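PDB 3MST: putative nitrate transport protein from Thermoplasma volcanium, which has no established function but probably serves as a substrate-binding component in the transport of nitrate or a similar small solute. Local coordinates for residues Leu70-Val76 against Cys160-Arg166; Ile107-Asp112 against Arg149-Leu155. All coordinates share one frame; numbering follows the deposited sequence.

Contact 1: Leu70-Val76 against Cys160-Arg166; sequences LKIFAGV and CAMASTR
Strands K71-V76 and C160-S164 run antiparallel, 4.4 Å apart at closest approach with 129° between their directions, and a classic beta bulge puts F73 and A74 both opposite M162. K71 and S164 exchange a pair of backbone hydrogen bonds, as do V76 and C160 at the other end. At the bulge the pair is split: F73 N gives its hydrogen to M162 O, while M162 N reaches A74 O at 2.9 Å. The extra residue also turns the F73 side chain over the partner strand. Its CG sits between backbone N and carbonyl carbon (chi1 65°), and the ring lies with M162 O over one face, offset toward the rim, and S164 N in its plane at the edge. The side chain of M162, a selenomethionine, crosses that of F73 at about a right angle; its CB is over the face, 4.0 Å from the ring centroid, in a CH-pi contact. SE follows obliquely at 5.1 Å from that centroid, a Met-aromatic contact, and the extended chain goes on to lay CE against V76 CG2 at 3.8 Å. An alanine in place of F73 would probably leave M162 free to shift and open a gap beside I172 of helix 169-184, which also packs on the ring. On the other face of the sheet I72 CG2 meets A161 CB. Near the exposed end, K71 NZ donates to a water that in turn donates to T165 O. S164 OG is hydrogen-bonded to D56 O, beside neighbouring strand 57-61. The chemistry is that of an interior sheet pair: backbone bonds set the register, and an apolar cluster around the bulge joins it to helix 169-184.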
ATOM      1  N   LEU A  70       4.252 -16.176   4.266  1.00 14.92           N
ATOM      2  CA  LEU A  70       5.624 -15.769   4.499  1.00 13.83           C
ATOM      3  C   LEU A  70       5.685 -14.960   5.800  1.00 13.09           C
ATOM      4  O   LEU A  70       4.650 -14.724   6.430  1.00 15.92           O
ATOM      5  CB  LEU A  70       6.177 -15.003   3.282  1.00 14.09           C
ATOM      6  CG  LEU A  70       6.319 -15.802   1.979  1.00 15.39           C
ATOM      7  CD1 LEU A  70       6.598 -14.851   0.812  1.00 17.01           C
ATOM      8  CD2 LEU A  70       7.426 -16.857   2.129  1.00 17.30           C
ATOM      9  N   LYS A  71       6.879 -14.576   6.224  1.00 12.67           N
ATOM     10  CA  LYS A  71       7.123 -13.839   7.478  1.00 13.59           C
ATOM     11  C   LYS A  71       7.453 -12.393   7.173  1.00 13.71           C
ATOM     12  O   LYS A  71       8.298 -12.093   6.313  1.00 12.12           O
ATOM     13  CB  LYS A  71       8.291 -14.470   8.221  1.00 15.11           C
ATOM     14  CG  LYS A  71       8.027 -15.929   8.523  1.00 17.43           C
ATOM     15  CD  LYS A  71       9.134 -16.583   9.354  1.00 20.92           C
ATOM     16  CE  LYS A  71       8.949 -18.111   9.402  1.00 26.09           C
ATOM     17  NZ  LYS A  71      10.063 -18.748  10.184  1.00 33.29           N
ATOM     18  N   ILE A  72       6.746 -11.497   7.839  1.00 11.99           N
ATOM     19  CA  ILE A  72       6.969 -10.062   7.658  1.00 11.52           C
ATOM     20  C   ILE A  72       8.294  -9.614   8.223  1.00 11.42           C
ATOM     21  O   ILE A  72       8.575  -9.881   9.413  1.00 13.13           O
ATOM     22  CB  ILE A  72       5.805  -9.253   8.262  1.00 11.17           C
ATOM     23  CG1 ILE A  72       4.489  -9.545   7.562  1.00 13.88           C
ATOM     24  CG2 ILE A  72       6.106  -7.739   8.273  1.00 12.46           C
ATOM     25  CD1 ILE A  72       3.277  -9.011   8.321  1.00 15.81           C
ATOM     26  N   PHE A  73       9.138  -8.957   7.429  1.00 10.94           N
ATOM     27  CA  PHE A  73      10.422  -8.441   7.913  1.00 11.95           C
ATOM     28  C   PHE A  73      10.599  -6.941   7.833  1.00 11.34           C
ATOM     29  O   PHE A  73      11.591  -6.429   8.313  1.00 13.08           O
ATOM     30  CB  PHE A  73      11.599  -9.161   7.221  1.00 12.37           C
ATOM     31  CG  PHE A  73      11.697  -8.905   5.742  1.00 11.78           C
ATOM     32  CD1 PHE A  73      12.398  -7.830   5.267  1.00 11.63           C
ATOM     33  CD2 PHE A  73      11.218  -9.816   4.832  1.00 11.37           C
ATOM     34  CE1 PHE A  73      12.538  -7.579   3.913  1.00 11.92           C
ATOM     35  CE2 PHE A  73      11.354  -9.559   3.447  1.00 11.50           C
ATOM     36  CZ  PHE A  73      12.039  -8.464   3.001  1.00 10.66           C
ATOM     37  N   ALA A  74       9.681  -6.233   7.144  1.00 10.74           N
ATOM     38  CA  ALA A  74       9.743  -4.794   7.067  1.00 11.32           C
ATOM     39  C   ALA A  74       8.347  -4.310   6.703  1.00  9.86           C
ATOM     40  O   ALA A  74       7.496  -5.063   6.218  1.00 11.49           O
ATOM     41  CB  ALA A  74      10.762  -4.359   6.005  1.00 12.25           C
ATOM     42  N   GLY A  75       8.114  -3.057   7.061  1.00 10.98           N
ATOM     43  CA  GLY A  75       6.845  -2.387   6.765  1.00 10.69           C
ATOM     44  C   GLY A  75       7.101  -1.121   5.974  1.00 10.65           C
ATOM     45  O   GLY A  75       8.213  -0.580   5.975  1.00 10.82           O
ATOM     46  N   VAL A  76       6.047  -0.652   5.299  1.00  9.21           N
ATOM     47  CA  VAL A  76       6.134   0.625   4.574  1.00 10.12           C
ATOM     48  C   VAL A  76       4.910   1.468   4.950  1.00  8.69           C
ATOM     49  O   VAL A  76       3.769   0.944   4.794  1.00 10.93           O
ATOM     50  CB  VAL A  76       6.269   0.506   3.033  1.00 10.64           C
ATOM     51  CG1 VAL A  76       6.730   1.875   2.448  1.00 11.82           C
ATOM     52  CG2 VAL A  76       7.250  -0.625   2.661  1.00 11.79           C
ATOM     53  N   CYS A 160       1.581  -1.478   4.581  1.00  8.95           N
ATOM     54  CA  CYS A 160       2.170  -2.360   3.598  1.00 10.17           C
ATOM     55  C   CYS A 160       3.364  -3.049   4.214  1.00  9.94           C
ATOM     56  O   CYS A 160       3.956  -2.567   5.183  1.00 10.90           O
ATOM     57  CB  CYS A 160       2.551  -1.582   2.356  1.00 12.18           C
ATOM     58  SG  CYS A 160       1.131  -0.897   1.470  1.00 13.08           S
ATOM     59  N   ALA A 161       3.685  -4.220   3.676  1.00  9.01           N
ATOM     60  CA  ALA A 161       4.686  -5.072   4.265  1.00 10.02           C
ATOM     61  C   ALA A 161       5.541  -5.759   3.238  1.00 10.26           C
ATOM     62  O   ALA A 161       5.120  -5.937   2.082  1.00 11.10           O
ATOM     63  CB  ALA A 161       3.992  -6.135   5.159  1.00 12.25           C
HETATM   64  N   MSE A 162       6.730  -6.176   3.670  1.00  9.32           N
HETATM   65  CA  MSE A 162       7.640  -7.015   2.881  1.00  9.44           C
HETATM   66  C   MSE A 162       7.779  -8.323   3.661  1.00 10.69           C
HETATM   67  O   MSE A 162       7.965  -8.291   4.862  1.00 11.05           O
HETATM   68  CB  MSE A 162       9.037  -6.350   2.752  1.00 10.06           C
HETATM   69  CG  MSE A 162       9.014  -4.857   2.460  1.00 12.79           C
HETATM   70 SE   MSE A 162      10.837  -4.345   2.001  0.75 11.69          SE
HETATM   71  CE  MSE A 162      10.504  -2.431   2.077  1.00 13.94           C
ATOM     72  N   ALA A 163       7.682  -9.445   2.985  1.00 10.26           N
ATOM     73  CA  ALA A 163       7.706 -10.770   3.641  1.00 10.50           C
ATOM     74  C   ALA A 163       8.536 -11.757   2.865  1.00 10.87           C
ATOM     75  O   ALA A 163       8.594 -11.702   1.616  1.00 10.95           O
ATOM     76  CB  ALA A 163       6.272 -11.309   3.826  1.00 11.99           C
ATOM     77  N   SER A 164       9.197 -12.635   3.596  1.00 12.06           N
ATOM     78  CA  SER A 164       9.979 -13.734   2.997  1.00 12.17           C
ATOM     79  C   SER A 164      10.230 -14.771   4.086  1.00 13.98           C
ATOM     80  O   SER A 164       9.497 -14.825   5.081  1.00 14.60           O
ATOM     81  CB  SER A 164      11.280 -13.169   2.486  1.00 11.93           C
ATOM     82  OG  SER A 164      12.017 -14.136   1.730  1.00 13.85           O
ATOM     83  N   THR A 165      11.248 -15.618   3.900  1.00 15.05           N
ATOM     84  CA  THR A 165      11.600 -16.618   4.922  1.00 16.77           C
ATOM     85  C   THR A 165      12.640 -16.093   5.911  1.00 17.01           C
ATOM     86  O   THR A 165      12.863 -16.702   6.949  1.00 19.92           O
ATOM     87  CB  THR A 165      12.106 -17.886   4.239  1.00 19.38           C
ATOM     88  OG1 THR A 165      13.168 -17.495   3.384  1.00 22.10           O
ATOM     89  CG2 THR A 165      10.992 -18.588   3.407  1.00 20.15           C
ATOM     90  N   ARG A 166      13.224 -14.932   5.629  1.00 16.32           N
ATOM     91  CA  ARG A 166      14.207 -14.240   6.448  1.00 17.33           C
ATOM     92  C   ARG A 166      14.197 -12.757   6.053  1.00 14.86           C
ATOM     93  O   ARG A 166      13.590 -12.405   5.035  1.00 15.63           O
ATOM     94  CB  ARG A 166      15.619 -14.819   6.237  1.00 17.78           C
ATOM     95  CG  ARG A 166      16.160 -14.665   4.824  1.00 20.52           C
ATOM     96  CD  ARG A 166      17.596 -15.200   4.608  1.00 25.72           C
ATOM     97  NE  ARG A 166      18.054 -14.854   3.240  1.00 28.12           N
ATOM     98  CZ  ARG A 166      18.743 -13.751   2.899  1.00 34.20           C
ATOM     99  NH1 ARG A 166      19.124 -12.861   3.830  1.00 35.17           N
ATOM    100  NH2 ARG A 166      19.071 -13.534   1.607  1.00 36.37           N
TER
HETATM  101  O   HOH W   1      11.590 -18.952   7.926  1.00 38.87           O

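Contact 2: Ile107-Asp112 against Arg149-Leu155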
ATOM      1  N   ILE A 107     -11.927  -0.009   9.497  1.00 10.21           N
ATOM      2  CA  ILE A 107     -11.220   0.389  10.718  1.00 11.23           C
ATOM      3  C   ILE A 107     -11.690   1.768  11.162  1.00 10.80           C
ATOM      4  O   ILE A 107     -12.063   1.989  12.313  1.00 10.73           O
ATOM      5  CB  ILE A 107      -9.674   0.387  10.499  1.00 11.69           C
ATOM      6  CG1 ILE A 107      -9.236  -1.070  10.323  1.00 14.55           C
ATOM      7  CG2 ILE A 107      -8.943   1.211  11.610  1.00 13.01           C
ATOM      8  CD1 ILE A 107      -7.891  -1.233   9.874  1.00 16.83           C
ATOM      9  N   LEU A 108     -11.786   2.693  10.210  1.00  9.68           N
ATOM     10  CA  LEU A 108     -12.159   4.047  10.488  1.00  9.32           C
ATOM     11  C   LEU A 108     -13.609   4.141  10.955  1.00  9.87           C
ATOM     12  O   LEU A 108     -13.961   5.023  11.796  1.00 11.47           O
ATOM     13  CB  LEU A 108     -11.965   4.923   9.260  1.00  9.73           C
ATOM     14  CG  LEU A 108     -12.259   6.413   9.425  1.00 10.22           C
ATOM     15  CD1 LEU A 108     -11.500   7.114  10.563  1.00 13.21           C
ATOM     16  CD2 LEU A 108     -11.996   7.152   8.090  1.00 14.45           C
ATOM     17  N   ALA A 109     -14.454   3.286  10.390  1.00 10.76           N
ATOM     18  CA  ALA A 109     -15.885   3.296  10.701  1.00 10.26           C
ATOM     19  C   ALA A 109     -16.155   3.087  12.186  1.00 11.42           C
ATOM     20  O   ALA A 109     -17.163   3.563  12.709  1.00 11.62           O
ATOM     21  CB  ALA A 109     -16.606   2.272   9.888  1.00 11.74           C
ATOM     22  N   TYR A 110     -15.271   2.366  12.874  1.00 10.50           N
ATOM     23  CA  TYR A 110     -15.452   2.170  14.319  1.00 10.46           C
ATOM     24  C   TYR A 110     -15.438   3.491  15.059  1.00 11.63           C
ATOM     25  O   TYR A 110     -16.272   3.769  15.928  1.00 13.94           O
ATOM     26  CB  TYR A 110     -14.333   1.230  14.861  1.00 12.33           C
ATOM     27  CG  TYR A 110     -14.483   0.988  16.333  1.00 11.75           C
ATOM     28  CD1 TYR A 110     -15.393   0.030  16.792  1.00 12.53           C
ATOM     29  CD2 TYR A 110     -13.787   1.737  17.262  1.00 12.63           C
ATOM     30  CE1 TYR A 110     -15.587  -0.171  18.186  1.00 13.19           C
ATOM     31  CE2 TYR A 110     -13.959   1.554  18.654  1.00 12.44           C
ATOM     32  CZ  TYR A 110     -14.877   0.597  19.090  1.00 12.40           C
ATOM     33  OH  TYR A 110     -15.043   0.452  20.473  1.00 14.45           O
ATOM     34  N   TYR A 111     -14.458   4.283  14.709  1.00 10.13           N
ATOM     35  CA  TYR A 111     -14.224   5.576  15.317  1.00 10.43           C
ATOM     36  C   TYR A 111     -15.249   6.634  14.894  1.00 12.82           C
ATOM     37  O   TYR A 111     -15.671   7.520  15.685  1.00 15.48           O
ATOM     38  CB  TYR A 111     -12.798   6.070  15.014  1.00 12.09           C
ATOM     39  CG  TYR A 111     -11.789   5.129  15.631  1.00 11.88           C
ATOM     40  CD1 TYR A 111     -11.512   5.157  16.991  1.00 13.86           C
ATOM     41  CD2 TYR A 111     -11.222   4.126  14.878  1.00 12.36           C
ATOM     42  CE1 TYR A 111     -10.678   4.242  17.578  1.00 14.08           C
ATOM     43  CE2 TYR A 111     -10.382   3.197  15.436  1.00 12.67           C
ATOM     44  CZ  TYR A 111     -10.113   3.230  16.795  1.00 14.33           C
ATOM     45  OH  TYR A 111      -9.289   2.272  17.353  1.00 15.45           O
ATOM     46  N   ASP A 112     -15.636   6.589  13.634  1.00 11.76           N
ATOM     47  CA  ASP A 112     -16.580   7.550  13.111  1.00 14.16           C
ATOM     48  C   ASP A 112     -18.036   7.155  13.393  1.00 14.66           C
ATOM     49  O   ASP A 112     -18.939   7.910  13.037  1.00 16.51           O
ATOM     50  CB  ASP A 112     -16.367   7.752  11.602  1.00 13.60           C
ATOM     51  CG  ASP A 112     -15.139   8.583  11.259  1.00 14.89           C
ATOM     52  OD1 ASP A 112     -14.514   9.167  12.165  1.00 15.33           O
ATOM     53  OD2 ASP A 112     -14.792   8.682  10.048  1.00 13.79           O
ATOM     54  N   ARG A 149      -5.430  11.397   9.467  1.00 13.34           N
ATOM     55  CA  ARG A 149      -6.544  10.995  10.287  1.00 13.70           C
ATOM     56  C   ARG A 149      -6.110   9.893  11.273  1.00 14.44           C
ATOM     57  O   ARG A 149      -6.469   9.932  12.451  1.00 15.70           O
ATOM     58  CB  ARG A 149      -7.710  10.503   9.412  1.00 13.36           C
ATOM     59  CG  ARG A 149      -8.938  10.080  10.162  1.00 14.70           C
ATOM     60  CD  ARG A 149      -9.678  11.262  10.713  1.00 16.30           C
ATOM     61  NE  ARG A 149     -10.887  10.834  11.420  1.00 15.49           N
ATOM     62  CZ  ARG A 149     -11.009  10.829  12.722  1.00 16.53           C
ATOM     63  NH1 ARG A 149     -10.021  11.317  13.494  1.00 21.70           N
ATOM     64  NH2 ARG A 149     -12.115  10.363  13.278  1.00 18.58           N
HETATM   65  N   MSE A 150      -5.333   8.921  10.815  0.50 14.99           N
HETATM   66  CA  MSE A 150      -4.888   7.848  11.717  0.50 14.55           C
HETATM   67  C   MSE A 150      -3.800   8.295  12.724  0.50 14.31           C
HETATM   68  O   MSE A 150      -3.636   7.714  13.792  0.50 12.03           O
HETATM   69  CB  MSE A 150      -4.451   6.650  10.891  0.50 15.30           C
HETATM   70  CG  MSE A 150      -5.586   6.117  10.014  0.50 16.37           C
HETATM   71 SE   MSE A 150      -6.919   5.164  11.030  0.38 14.51          SE
HETATM   72  CE  MSE A 150      -5.886   3.435  11.012  0.50 12.94           C
ATOM     73  N   LYS A 151      -3.079   9.354  12.414  1.00 16.17           N
ATOM     74  CA  LYS A 151      -2.254  10.037  13.438  1.00 15.94           C
ATOM     75  C   LYS A 151      -3.121  10.648  14.522  1.00 17.08           C
ATOM     76  O   LYS A 151      -2.807  10.503  15.735  1.00 17.77           O
ATOM     77  CB  LYS A 151      -1.369  11.086  12.813  1.00 16.68           C
ATOM     78  CG  LYS A 151      -0.251  10.542  11.985  1.00 20.06           C
ATOM     79  CD  LYS A 151       0.605  11.696  11.406  1.00 20.67           C
ATOM     80  CE  LYS A 151       1.772  11.225  10.570  1.00 20.87           C
ATOM     81  NZ  LYS A 151       2.650  12.340  10.154  1.00 22.80           N
ATOM     82  N   GLU A 152      -4.195  11.338  14.125  1.00 17.06           N
ATOM     83  CA  GLU A 152      -5.167  11.882  15.077  1.00 18.67           C
ATOM     84  C   GLU A 152      -5.674  10.800  16.053  1.00 19.00           C
ATOM     85  O   GLU A 152      -5.885  11.066  17.236  1.00 22.53           O
ATOM     86  CB  GLU A 152      -6.368  12.579  14.414  1.00 18.95           C
ATOM     87  CG  GLU A 152      -6.021  13.816  13.562  1.00 21.38           C
ATOM     88  CD  GLU A 152      -7.205  14.279  12.666  1.00 24.62           C
ATOM     89  OE1 GLU A 152      -8.239  13.597  12.634  1.00 25.64           O
ATOM     90  OE2 GLU A 152      -7.090  15.320  11.972  1.00 27.88           O
ATOM     91  N   LEU A 153      -5.885   9.592  15.550  1.00 18.18           N
ATOM     92  CA  LEU A 153      -6.407   8.480  16.327  1.00 19.08           C
ATOM     93  C   LEU A 153      -5.329   7.663  17.072  1.00 20.59           C
ATOM     94  O   LEU A 153      -5.687   6.732  17.800  1.00 23.06           O
ATOM     95  CB  LEU A 153      -7.213   7.559  15.412  1.00 19.12           C
ATOM     96  CG  LEU A 153      -8.512   8.142  14.813  1.00 18.76           C
ATOM     97  CD1 LEU A 153      -8.993   7.254  13.683  1.00 20.67           C
ATOM     98  CD2 LEU A 153      -9.617   8.365  15.856  1.00 19.90           C
ATOM     99  N   GLY A 154      -4.048   7.996  16.875  1.00 20.77           N
ATOM    100  CA  GLY A 154      -2.921   7.231  17.450  1.00 21.80           C
ATOM    101  C   GLY A 154      -2.677   5.860  16.809  1.00 22.88           C
ATOM    102  O   GLY A 154      -2.209   4.898  17.492  1.00 22.39           O
ATOM    103  N   LEU A 155      -2.945   5.762  15.506  1.00 17.24           N
ATOM    104  CA  LEU A 155      -2.912   4.496  14.778  1.00 16.92           C
ATOM    105  C   LEU A 155      -2.077   4.602  13.504  1.00 18.49           C
ATOM    106  O   LEU A 155      -2.358   3.888  12.502  1.00 19.04           O
ATOM    107  CB  LEU A 155      -4.313   4.010  14.443  1.00 17.39           C
ATOM    108  CG  LEU A 155      -5.157   3.606  15.652  1.00 16.78           C
ATOM    109  CD1 LEU A 155      -6.597   3.312  15.210  1.00 21.28           C
ATOM    110  CD2 LEU A 155      -4.479   2.470  16.422  1.00 19.84           C
TER
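Y111, R149 and L108 account for about half of the surface buried between the end of helix 100-112 and the last turn of helix 146-152. The Y111 ring rests obliquely on two leucines: L153 CD2 lies 3.9 Å from Y111 CD1, near the root of the ring, and the L155 side chain points back against that of Y111, its CD1 3.6 Å from Y111 OH. That hydroxyl is hydrogen-bonded to R232. L155 belongs to a Schellman motif: G154 has positive phi and L155 N returns to M150 O, which places L155 beside the ring. R149 starts with CG anti to the backbone N (chi1 -179°) and bends at chi2, bringing its guanidinium across to D112. NH2 meets D112 OD1 at 2.9 Å, nearly straight, with the oxygen in the guanidinium plane and the two flat groups only 12° apart. On its own helix NH1 bridges to E152 OE1, which is tilted from that plane, and NE pairs with E87. L153 CD1 lies over the centre of one guanidinium face, while the L108 side chain crosses that of R149 at about a right angle, its CD1 3.9 Å from R149 CG. L108 also packs on I92 and I83 of neighbouring strands. Three carboxylates thus share one arginine, whose positive charge probably offsets the repulsion between the neighbouring acids D112 and E87, and L153 CD1 probably screens one face of the guanidinium.

Contact 1 is buried and contact 2 only partly so, and their centres lie 24 Å apart with about 10 Å between nearest atoms. Each belongs to a different sheet: 70-76 with 160-166 pairs strands within the six-stranded sheet, whereas 107-112 with 149-155 packs helices beside the five-stranded one. The chain passes from helix 146-152 straight on to strand 160-164, so the second segments of the two contacts are successive elements. Backbone hydrogen bonds and apolar packing round F73 dominate contact 1; contact 2 has no backbone pairing between its segments and combines leucine packing with a charged network toward the surface.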